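Local coordinates for enoyl-acyl carrier protein reductase (Uncultured bacterium, PDB 6KIA), which probably reduces enoyl-acyl carrier protein substrates with NADH, as an enoyl-acyl carrier protein reductase of a novel type linked to triclosan resistance, at residues P4-F16 with L409-W423. Numbering follows the deposited sequence.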
ATOM      1  N   PRO A   4      -3.982  10.099  14.565  1.00 27.58           N
ATOM      2  CA  PRO A   4      -3.555  10.410  13.203  1.00 24.56           C
ATOM      3  C   PRO A   4      -2.957  11.803  13.129  1.00 27.32           C
ATOM      4  O   PRO A   4      -3.370  12.691  13.888  1.00 27.14           O
ATOM      5  CB  PRO A   4      -4.862  10.316  12.399  1.00 27.89           C
ATOM      6  CG  PRO A   4      -5.678   9.368  13.153  1.00 31.23           C
ATOM      7  CD  PRO A   4      -5.370   9.605  14.597  1.00 32.64           C
ATOM      8  N   ILE A   5      -1.984  11.974  12.238  1.00 24.88           N
ATOM      9  CA  ILE A   5      -1.346  13.253  11.972  1.00 21.10           C
ATOM     10  C   ILE A   5      -1.780  13.698  10.580  1.00 23.84           C
ATOM     11  O   ILE A   5      -1.173  13.310   9.592  1.00 25.18           O
ATOM     12  CB  ILE A   5       0.196  13.115  12.042  1.00 23.83           C
ATOM     13  CG1 ILE A   5       0.591  12.436  13.363  1.00 25.43           C
ATOM     14  CG2 ILE A   5       0.898  14.474  11.815  1.00 26.54           C
ATOM     15  CD1 ILE A   5       2.001  11.977  13.436  1.00 28.50           C
ATOM     16  N   PRO A   6      -2.854  14.494  10.493  1.00 24.80           N
ATOM     17  CA  PRO A   6      -3.441  14.787   9.185  1.00 27.13           C
ATOM     18  C   PRO A   6      -2.682  15.840   8.393  1.00 23.15           C
ATOM     19  O   PRO A   6      -2.113  16.771   8.960  1.00 26.79           O
ATOM     20  CB  PRO A   6      -4.837  15.301   9.537  1.00 29.88           C
ATOM     21  CG  PRO A   6      -4.650  15.958  10.864  1.00 35.65           C
ATOM     22  CD  PRO A   6      -3.591  15.145  11.592  1.00 30.15           C
ATOM     23  N   LEU A   7      -2.654  15.647   7.078  1.00 20.23           N
ATOM     24  CA  LEU A   7      -2.358  16.702   6.132  1.00 22.04           C
ATOM     25  C   LEU A   7      -3.683  17.346   5.725  1.00 21.61           C
ATOM     26  O   LEU A   7      -4.567  16.671   5.177  1.00 21.69           O
ATOM     27  CB  LEU A   7      -1.625  16.153   4.899  1.00 22.60           C
ATOM     28  CG  LEU A   7      -1.235  17.278   3.950  1.00 26.45           C
ATOM     29  CD1 LEU A   7      -0.210  18.140   4.647  1.00 24.36           C
ATOM     30  CD2 LEU A   7      -0.707  16.733   2.648  1.00 27.49           C
ATOM     31  N   ARG A   8      -3.853  18.634   6.016  1.00 23.81           N
ATOM     32  CA  ARG A   8      -5.127  19.291   5.748  1.00 25.97           C
ATOM     33  C   ARG A   8      -5.107  20.181   4.512  1.00 26.49           C
ATOM     34  O   ARG A   8      -6.115  20.305   3.806  1.00 26.32           O
ATOM     35  CB  ARG A   8      -5.549  20.124   6.962  1.00 26.63           C
ATOM     36  CG  ARG A   8      -5.821  19.306   8.228  1.00 26.95           C
ATOM     37  CD  ARG A   8      -7.097  18.467   8.102  1.00 26.83           C
ATOM     38  NE  ARG A   8      -7.479  17.902   9.398  1.00 24.14           N
ATOM     39  CZ  ARG A   8      -8.073  16.719   9.562  1.00 27.66           C
ATOM     40  NH1 ARG A   8      -8.373  15.965   8.515  1.00 22.74           N
ATOM     41  NH2 ARG A   8      -8.373  16.286  10.778  1.00 30.21           N
ATOM     42  N   ASP A   9      -3.967  20.823   4.280  1.00 21.92           N
ATOM     43  CA  ASP A   9      -3.836  21.790   3.193  1.00 23.13           C
ATOM     44  C   ASP A   9      -3.153  21.195   1.964  1.00 21.77           C
ATOM     45  O   ASP A   9      -2.215  20.399   2.068  1.00 26.20           O
ATOM     46  CB  ASP A   9      -3.064  23.029   3.664  1.00 31.06           C
ATOM     47  CG  ASP A   9      -3.783  23.784   4.758  1.00 38.05           C
ATOM     48  OD1 ASP A   9      -5.035  23.723   4.813  1.00 40.96           O
ATOM     49  OD2 ASP A   9      -3.095  24.434   5.574  1.00 42.07           O
ATOM     50  N   VAL A  10      -3.653  21.586   0.802  1.00 21.84           N
ATOM     51  CA  VAL A  10      -3.058  21.175  -0.455  1.00 22.54           C
ATOM     52  C   VAL A  10      -1.688  21.832  -0.632  1.00 22.52           C
ATOM     53  O   VAL A  10      -1.575  23.069  -0.630  1.00 24.57           O
ATOM     54  CB  VAL A  10      -3.982  21.526  -1.639  1.00 21.37           C
ATOM     55  CG1 VAL A  10      -3.268  21.254  -2.954  1.00 27.13           C
ATOM     56  CG2 VAL A  10      -5.302  20.742  -1.536  1.00 22.19           C
ATOM     57  N   PRO A  11      -0.631  21.015  -0.748  1.00 20.95           N
ATOM     58  CA  PRO A  11       0.712  21.588  -0.951  1.00 18.06           C
ATOM     59  C   PRO A  11       0.874  22.226  -2.326  1.00 22.96           C
ATOM     60  O   PRO A  11       0.282  21.769  -3.315  1.00 21.79           O
ATOM     61  CB  PRO A  11       1.644  20.376  -0.788  1.00 22.39           C
ATOM     62  CG  PRO A  11       0.783  19.186  -1.212  1.00 21.85           C
ATOM     63  CD  PRO A  11      -0.610  19.542  -0.692  1.00 20.59           C
ATOM     64  N   GLN A  12       1.684  23.282  -2.389  1.00 22.64           N
ATOM     65  CA  GLN A  12       1.840  24.046  -3.630  1.00 23.28           C
ATOM     66  C   GLN A  12       3.284  24.194  -4.091  1.00 25.30           C
ATOM     67  O   GLN A  12       3.554  24.803  -5.135  1.00 25.92           O
ATOM     68  CB  GLN A  12       1.233  25.441  -3.463  1.00 24.84           C
ATOM     69  CG  GLN A  12      -0.212  25.385  -3.085  1.00 27.00           C
ATOM     70  CD  GLN A  12      -0.805  26.759  -2.976  1.00 36.10           C
ATOM     71  OE1 GLN A  12      -0.083  27.738  -2.759  1.00 39.12           O
ATOM     72  NE2 GLN A  12      -2.114  26.855  -3.163  1.00 38.98           N
ATOM     73  N   SER A  13       4.222  23.665  -3.326  1.00 20.43           N
ATOM     74  CA  SER A  13       5.615  23.901  -3.709  1.00 21.00           C
ATOM     75  C   SER A  13       6.180  22.709  -4.498  1.00 22.01           C
ATOM     76  O   SER A  13       5.651  21.584  -4.445  1.00 22.23           O
ATOM     77  CB  SER A  13       6.473  24.240  -2.478  1.00 24.97           C
ATOM     78  OG  SER A  13       6.926  23.090  -1.796  1.00 33.95           O
ATOM     79  N   ASN A  14       7.188  22.984  -5.322  1.00 23.06           N
ATOM     80  CA  ASN A  14       7.868  21.951  -6.085  1.00 19.64           C
ATOM     81  C   ASN A  14       9.320  22.329  -6.342  1.00 20.84           C
ATOM     82  O   ASN A  14       9.616  23.426  -6.815  1.00 26.40           O
ATOM     83  CB  ASN A  14       7.196  21.676  -7.437  1.00 20.11           C
ATOM     84  CG  ASN A  14       8.081  20.828  -8.359  1.00 20.86           C
ATOM     85  OD1 ASN A  14       8.388  19.674  -8.042  1.00 23.13           O
ATOM     86  ND2 ASN A  14       8.453  21.369  -9.514  1.00 23.29           N
ATOM     87  N   ILE A  15      10.220  21.404  -6.053  1.00 18.07           N
ATOM     88  CA  ILE A  15      11.643  21.617  -6.328  1.00 21.14           C
ATOM     89  C   ILE A  15      12.173  20.758  -7.474  1.00 23.78           C
ATOM     90  O   ILE A  15      13.335  20.901  -7.875  1.00 26.37           O
ATOM     91  CB  ILE A  15      12.493  21.321  -5.083  1.00 23.67           C
ATOM     92  CG1 ILE A  15      12.396  19.834  -4.707  1.00 22.49           C
ATOM     93  CG2 ILE A  15      12.047  22.192  -3.917  1.00 25.63           C
ATOM     94  CD1 ILE A  15      13.342  19.431  -3.596  1.00 24.44           C
ATOM     95  N   PHE A  16      11.350  19.852  -7.991  1.00 18.72           N
ATOM     96  CA  PHE A  16      11.833  18.884  -8.968  1.00 18.76           C
ATOM     97  C   PHE A  16      11.706  19.399 -10.403  1.00 27.07           C
ATOM     98  O   PHE A  16      10.719  20.053 -10.780  1.00 26.51           O
ATOM     99  CB  PHE A  16      11.108  17.536  -8.793  1.00 23.39           C
ATOM    100  CG  PHE A  16      11.295  16.937  -7.417  1.00 22.58           C
ATOM    101  CD1 PHE A  16      12.487  16.312  -7.082  1.00 20.62           C
ATOM    102  CD2 PHE A  16      10.280  17.010  -6.459  1.00 23.89           C
ATOM    103  CE1 PHE A  16      12.683  15.780  -5.811  1.00 21.44           C
ATOM    104  CE2 PHE A  16      10.479  16.474  -5.169  1.00 23.30           C
ATOM    105  CZ  PHE A  16      11.695  15.853  -4.867  1.00 23.74           C
ATOM    106  N   LEU A 409      -0.586  15.238  -4.235  1.00 18.29           N
ATOM    107  CA  LEU A 409      -0.393  15.465  -2.814  1.00 17.84           C
ATOM    108  C   LEU A 409       0.979  14.968  -2.351  1.00 20.20           C
ATOM    109  O   LEU A 409       1.712  15.715  -1.708  1.00 18.03           O
ATOM    110  CB  LEU A 409      -1.494  14.778  -1.992  1.00 18.32           C
ATOM    111  CG  LEU A 409      -2.857  15.492  -2.026  1.00 23.23           C
ATOM    112  CD1 LEU A 409      -3.929  14.666  -1.310  1.00 18.21           C
ATOM    113  CD2 LEU A 409      -2.763  16.893  -1.427  1.00 17.66           C
ATOM    114  N   MET A 410       1.327  13.718  -2.658  1.00 16.76           N
ATOM    115  CA  MET A 410       2.598  13.175  -2.206  1.00 17.95           C
ATOM    116  C   MET A 410       3.759  13.857  -2.949  1.00 18.06           C
ATOM    117  O   MET A 410       4.772  14.215  -2.332  1.00 17.81           O
ATOM    118  CB  MET A 410       2.637  11.671  -2.402  1.00 17.46           C
ATOM    119  CG  MET A 410       1.621  10.955  -1.508  1.00 16.31           C
ATOM    120  SD  MET A 410       1.540   9.190  -1.835  1.00 18.14           S
ATOM    121  CE  MET A 410       3.217   8.633  -1.435  1.00 18.55           C
ATOM    122  N   PHE A 411       3.584  14.084  -4.252  1.00 17.59           N
ATOM    123  CA  PHE A 411       4.666  14.673  -5.052  1.00 19.96           C
ATOM    124  C   PHE A 411       5.011  16.068  -4.547  1.00 18.87           C
ATOM    125  O   PHE A 411       6.196  16.408  -4.374  1.00 18.49           O
ATOM    126  CB  PHE A 411       4.286  14.720  -6.537  1.00 16.13           C
ATOM    127  CG  PHE A 411       5.422  15.172  -7.424  1.00 20.35           C
ATOM    128  CD1 PHE A 411       6.527  14.367  -7.629  1.00 23.43           C
ATOM    129  CD2 PHE A 411       5.383  16.427  -8.017  1.00 22.97           C
ATOM    130  CE1 PHE A 411       7.602  14.818  -8.440  1.00 22.28           C
ATOM    131  CE2 PHE A 411       6.434  16.878  -8.825  1.00 24.27           C
ATOM    132  CZ  PHE A 411       7.535  16.063  -9.038  1.00 19.17           C
ATOM    133  N   HIS A 412       3.989  16.886  -4.279  1.00 15.85           N
ATOM    134  CA  HIS A 412       4.256  18.252  -3.833  1.00 18.95           C
ATOM    135  C   HIS A 412       4.628  18.334  -2.347  1.00 19.75           C
ATOM    136  O   HIS A 412       5.511  19.111  -1.975  1.00 20.31           O
ATOM    137  CB  HIS A 412       3.060  19.165  -4.151  1.00 19.72           C
ATOM    138  CG  HIS A 412       2.887  19.442  -5.613  1.00 18.83           C
ATOM    139  ND1 HIS A 412       3.873  20.033  -6.377  1.00 30.20           N
ATOM    140  CD2 HIS A 412       1.834  19.247  -6.444  1.00 25.28           C
ATOM    141  CE1 HIS A 412       3.439  20.179  -7.617  1.00 31.06           C
ATOM    142  NE2 HIS A 412       2.210  19.702  -7.687  1.00 31.62           N
ATOM    143  N   GLU A 413       3.986  17.538  -1.489  1.00 15.73           N
ATOM    144  CA  GLU A 413       4.368  17.553  -0.093  1.00 18.01           C
ATOM    145  C   GLU A 413       5.830  17.123   0.065  1.00 18.13           C
ATOM    146  O   GLU A 413       6.539  17.622   0.938  1.00 25.00           O
ATOM    147  CB  GLU A 413       3.457  16.641   0.729  1.00 19.64           C
ATOM    148  CG  GLU A 413       3.664  16.735   2.246  1.00 20.65           C
ATOM    149  CD  GLU A 413       3.327  18.118   2.810  1.00 28.29           C
ATOM    150  OE1 GLU A 413       2.631  18.918   2.140  1.00 26.89           O
ATOM    151  OE2 GLU A 413       3.737  18.390   3.951  1.00 27.41           O
ATOM    152  N   SER A 414       6.286  16.193  -0.768  1.00 19.49           N
ATOM    153  CA  SER A 414       7.674  15.746  -0.624  1.00 18.71           C
ATOM    154  C   SER A 414       8.686  16.824  -0.981  1.00 21.67           C
ATOM    155  O   SER A 414       9.824  16.731  -0.569  1.00 21.40           O
ATOM    156  CB  SER A 414       7.950  14.491  -1.438  1.00 22.71           C
ATOM    157  OG  SER A 414       7.169  13.394  -0.972  1.00 29.26           O
ATOM    158  N   SER A 415       8.302  17.857  -1.712  1.00 19.29           N
ATOM    159  CA  SER A 415       9.270  18.928  -1.912  1.00 23.65           C
ATOM    160  C   SER A 415       9.572  19.633  -0.597  1.00 25.46           C
ATOM    161  O   SER A 415      10.687  20.097  -0.385  1.00 25.43           O
ATOM    162  CB  SER A 415       8.811  19.943  -2.961  1.00 20.10           C
ATOM    163  OG  SER A 415       8.987  19.434  -4.275  1.00 21.10           O
ATOM    164  N   ASN A 416       8.582  19.727   0.280  1.00 25.83           N
ATOM    165  CA  ASN A 416       8.767  20.356   1.590  1.00 28.83           C
ATOM    166  C   ASN A 416       7.879  19.715   2.645  1.00 26.42           C
ATOM    167  O   ASN A 416       6.850  20.271   3.024  1.00 28.40           O
ATOM    168  CB  ASN A 416       8.460  21.854   1.512  1.00 34.69           C
ATOM    169  CG  ASN A 416       8.759  22.577   2.813  1.00 48.11           C
ATOM    170  OD1 ASN A 416       9.663  22.193   3.555  1.00 50.28           O
ATOM    171  ND2 ASN A 416       7.998  23.632   3.093  1.00 53.89           N
ATOM    172  N   PRO A 417       8.257  18.515   3.093  1.00 24.07           N
ATOM    173  CA  PRO A 417       7.351  17.720   3.935  1.00 25.57           C
ATOM    174  C   PRO A 417       7.188  18.223   5.372  1.00 25.09           C
ATOM    175  O   PRO A 417       8.168  18.632   5.996  1.00 32.36           O
ATOM    176  CB  PRO A 417       7.999  16.336   3.921  1.00 25.33           C
ATOM    177  CG  PRO A 417       9.468  16.595   3.647  1.00 27.51           C
ATOM    178  CD  PRO A 417       9.477  17.784   2.714  1.00 29.18           C
ATOM    179  N   ALA A 418       5.962  18.145   5.890  1.00 27.05           N
ATOM    180  CA  ALA A 418       5.679  18.608   7.241  1.00 30.98           C
ATOM    181  C   ALA A 418       6.253  17.683   8.307  1.00 34.17           C
ATOM    182  O   ALA A 418       6.570  18.130   9.407  1.00 31.68           O
ATOM    183  CB  ALA A 418       4.192  18.758   7.444  1.00 23.58           C
ATOM    184  N   GLY A 419       6.399  16.398   7.992  1.00 30.07           N
ATOM    185  CA  GLY A 419       6.846  15.453   8.994  1.00 29.11           C
ATOM    186  C   GLY A 419       7.076  14.058   8.455  1.00 28.95           C
ATOM    187  O   GLY A 419       6.844  13.799   7.282  1.00 23.52           O
ATOM    188  N   PRO A 420       7.522  13.150   9.322  1.00 24.34           N
ATOM    189  CA  PRO A 420       7.856  11.788   8.894  1.00 19.16           C
ATOM    190  C   PRO A 420       6.635  10.900   8.602  1.00 17.63           C
ATOM    191  O   PRO A 420       6.802   9.877   7.937  1.00 17.81           O
ATOM    192  CB  PRO A 420       8.650  11.240  10.087  1.00 25.91           C
ATOM    193  CG  PRO A 420       8.167  12.021  11.258  1.00 27.33           C
ATOM    194  CD  PRO A 420       7.859  13.391  10.740  1.00 24.82           C
ATOM    195  N   VAL A 421       5.474  11.240   9.155  1.00 22.85           N
ATOM    196  CA  VAL A 421       4.257  10.442   8.981  1.00 19.30           C
ATOM    197  C   VAL A 421       3.061  11.365   8.816  1.00 18.80           C
ATOM    198  O   VAL A 421       2.785  12.206   9.685  1.00 23.71           O
ATOM    199  CB  VAL A 421       4.002   9.488  10.183  1.00 21.32           C
ATOM    200  CG1 VAL A 421       2.812   8.590   9.876  1.00 23.97           C
ATOM    201  CG2 VAL A 421       5.239   8.649  10.532  1.00 24.78           C
ATOM    202  N   LEU A 422       2.367  11.241   7.685  1.00 17.78           N
ATOM    203  CA  LEU A 422       1.261  12.118   7.356  1.00 18.64           C
ATOM    204  C   LEU A 422       0.090  11.321   6.807  1.00 21.91           C
ATOM    205  O   LEU A 422       0.273  10.467   5.936  1.00 23.72           O
ATOM    206  CB  LEU A 422       1.680  13.170   6.328  1.00 20.58           C
ATOM    207  CG  LEU A 422       2.792  14.130   6.760  1.00 25.61           C
ATOM    208  CD1 LEU A 422       3.243  14.986   5.575  1.00 21.93           C
ATOM    209  CD2 LEU A 422       2.252  14.993   7.903  1.00 24.06           C
ATOM    210  N   TRP A 423      -1.100  11.607   7.307  1.00 19.56           N
ATOM    211  CA  TRP A 423      -2.307  10.987   6.764  1.00 15.83           C
ATOM    212  C   TRP A 423      -2.889  11.826   5.624  1.00 19.40           C
ATOM    213  O   TRP A 423      -3.090  13.048   5.768  1.00 21.66           O
ATOM    214  CB  TRP A 423      -3.369  10.805   7.857  1.00 19.24           C
ATOM    215  CG  TRP A 423      -3.361   9.529   8.646  1.00 18.88           C
ATOM    216  CD1 TRP A 423      -4.270   8.505   8.559  1.00 22.62           C
ATOM    217  CD2 TRP A 423      -2.439   9.154   9.683  1.00 18.80           C
ATOM    218  NE1 TRP A 423      -3.983   7.540   9.482  1.00 18.36           N
ATOM    219  CE2 TRP A 423      -2.849   7.889  10.170  1.00 17.82           C
ATOM    220  CE3 TRP A 423      -1.303   9.750  10.234  1.00 18.21           C
ATOM    221  CZ2 TRP A 423      -2.166   7.220  11.189  1.00 18.28           C
ATOM    222  CZ3 TRP A 423      -0.629   9.079  11.267  1.00 20.52           C
ATOM    223  CH2 TRP A 423      -1.058   7.834  11.725  1.00 20.00           C
TER
HETATM  224  O   HOH W   1       0.285  21.362   2.644  1.00 33.89           O
HETATM  225  O   HOH W   2       4.849  21.615  -1.092  1.00 23.50           O
HETATM  226  O   HOH W   3       7.078  18.648  -5.772  1.00 20.96           O
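S415 turns OG away from its own carbonyl carbon (chi1 -77°), toward I15, whose backbone N donates to OG at 2.9 Å. L7 holds CG anti to its backbone N (chi1 -176°), and its CD1 lies alongside the carboxylate of E413. Both tie the loop 4-16 to the C-terminal part of helix 394-413 and the type I turn from E413 to N416.

At the strand, I5 and L7 hold W423 between two backbone bonds. W423 N donates to I5 O at 2.9 Å, and L7 N donates to W423 O. Both bonds are nearly straight, and they make a single bridge of P6 with W423. P4 lies over one face of the W423 indole. Its CA sits 3.6 Å from the centroid of the six-membered ring, almost on the normal, as a CH-pi contact. I5 CB packs near W423 CE3. The indole NE1 donates to H242 O.

At the helix, the P11 ring rests against L409, H412 and E413, crossing the L409 side chain at about a right angle. P11 CD meets L409 CD2 at 3.5 Å, a tight fit. H412 ND1 donates to S13 O at 3.0 Å, but the bond is bent and comes from above the carbonyl plane. N14 OD1 takes F16 N in an Asx turn, while N14 ND2 returns a bond to F16 O. A water joins N14 OD1, F411 O and S415 OG. The F16 and F411 rings pass obliquely, planes at 40°.

L422 bonds to V285 and N287 of the Rossmann-type sheet, so the loop's bridge lies on the other edge of strand 421-423. The W423 side chain is about 9 Å from the bound NADH. At the helix, H412 and S415 side chains satisfy loop backbone atoms S13 O and I15 N, which probably holds the loop to one path.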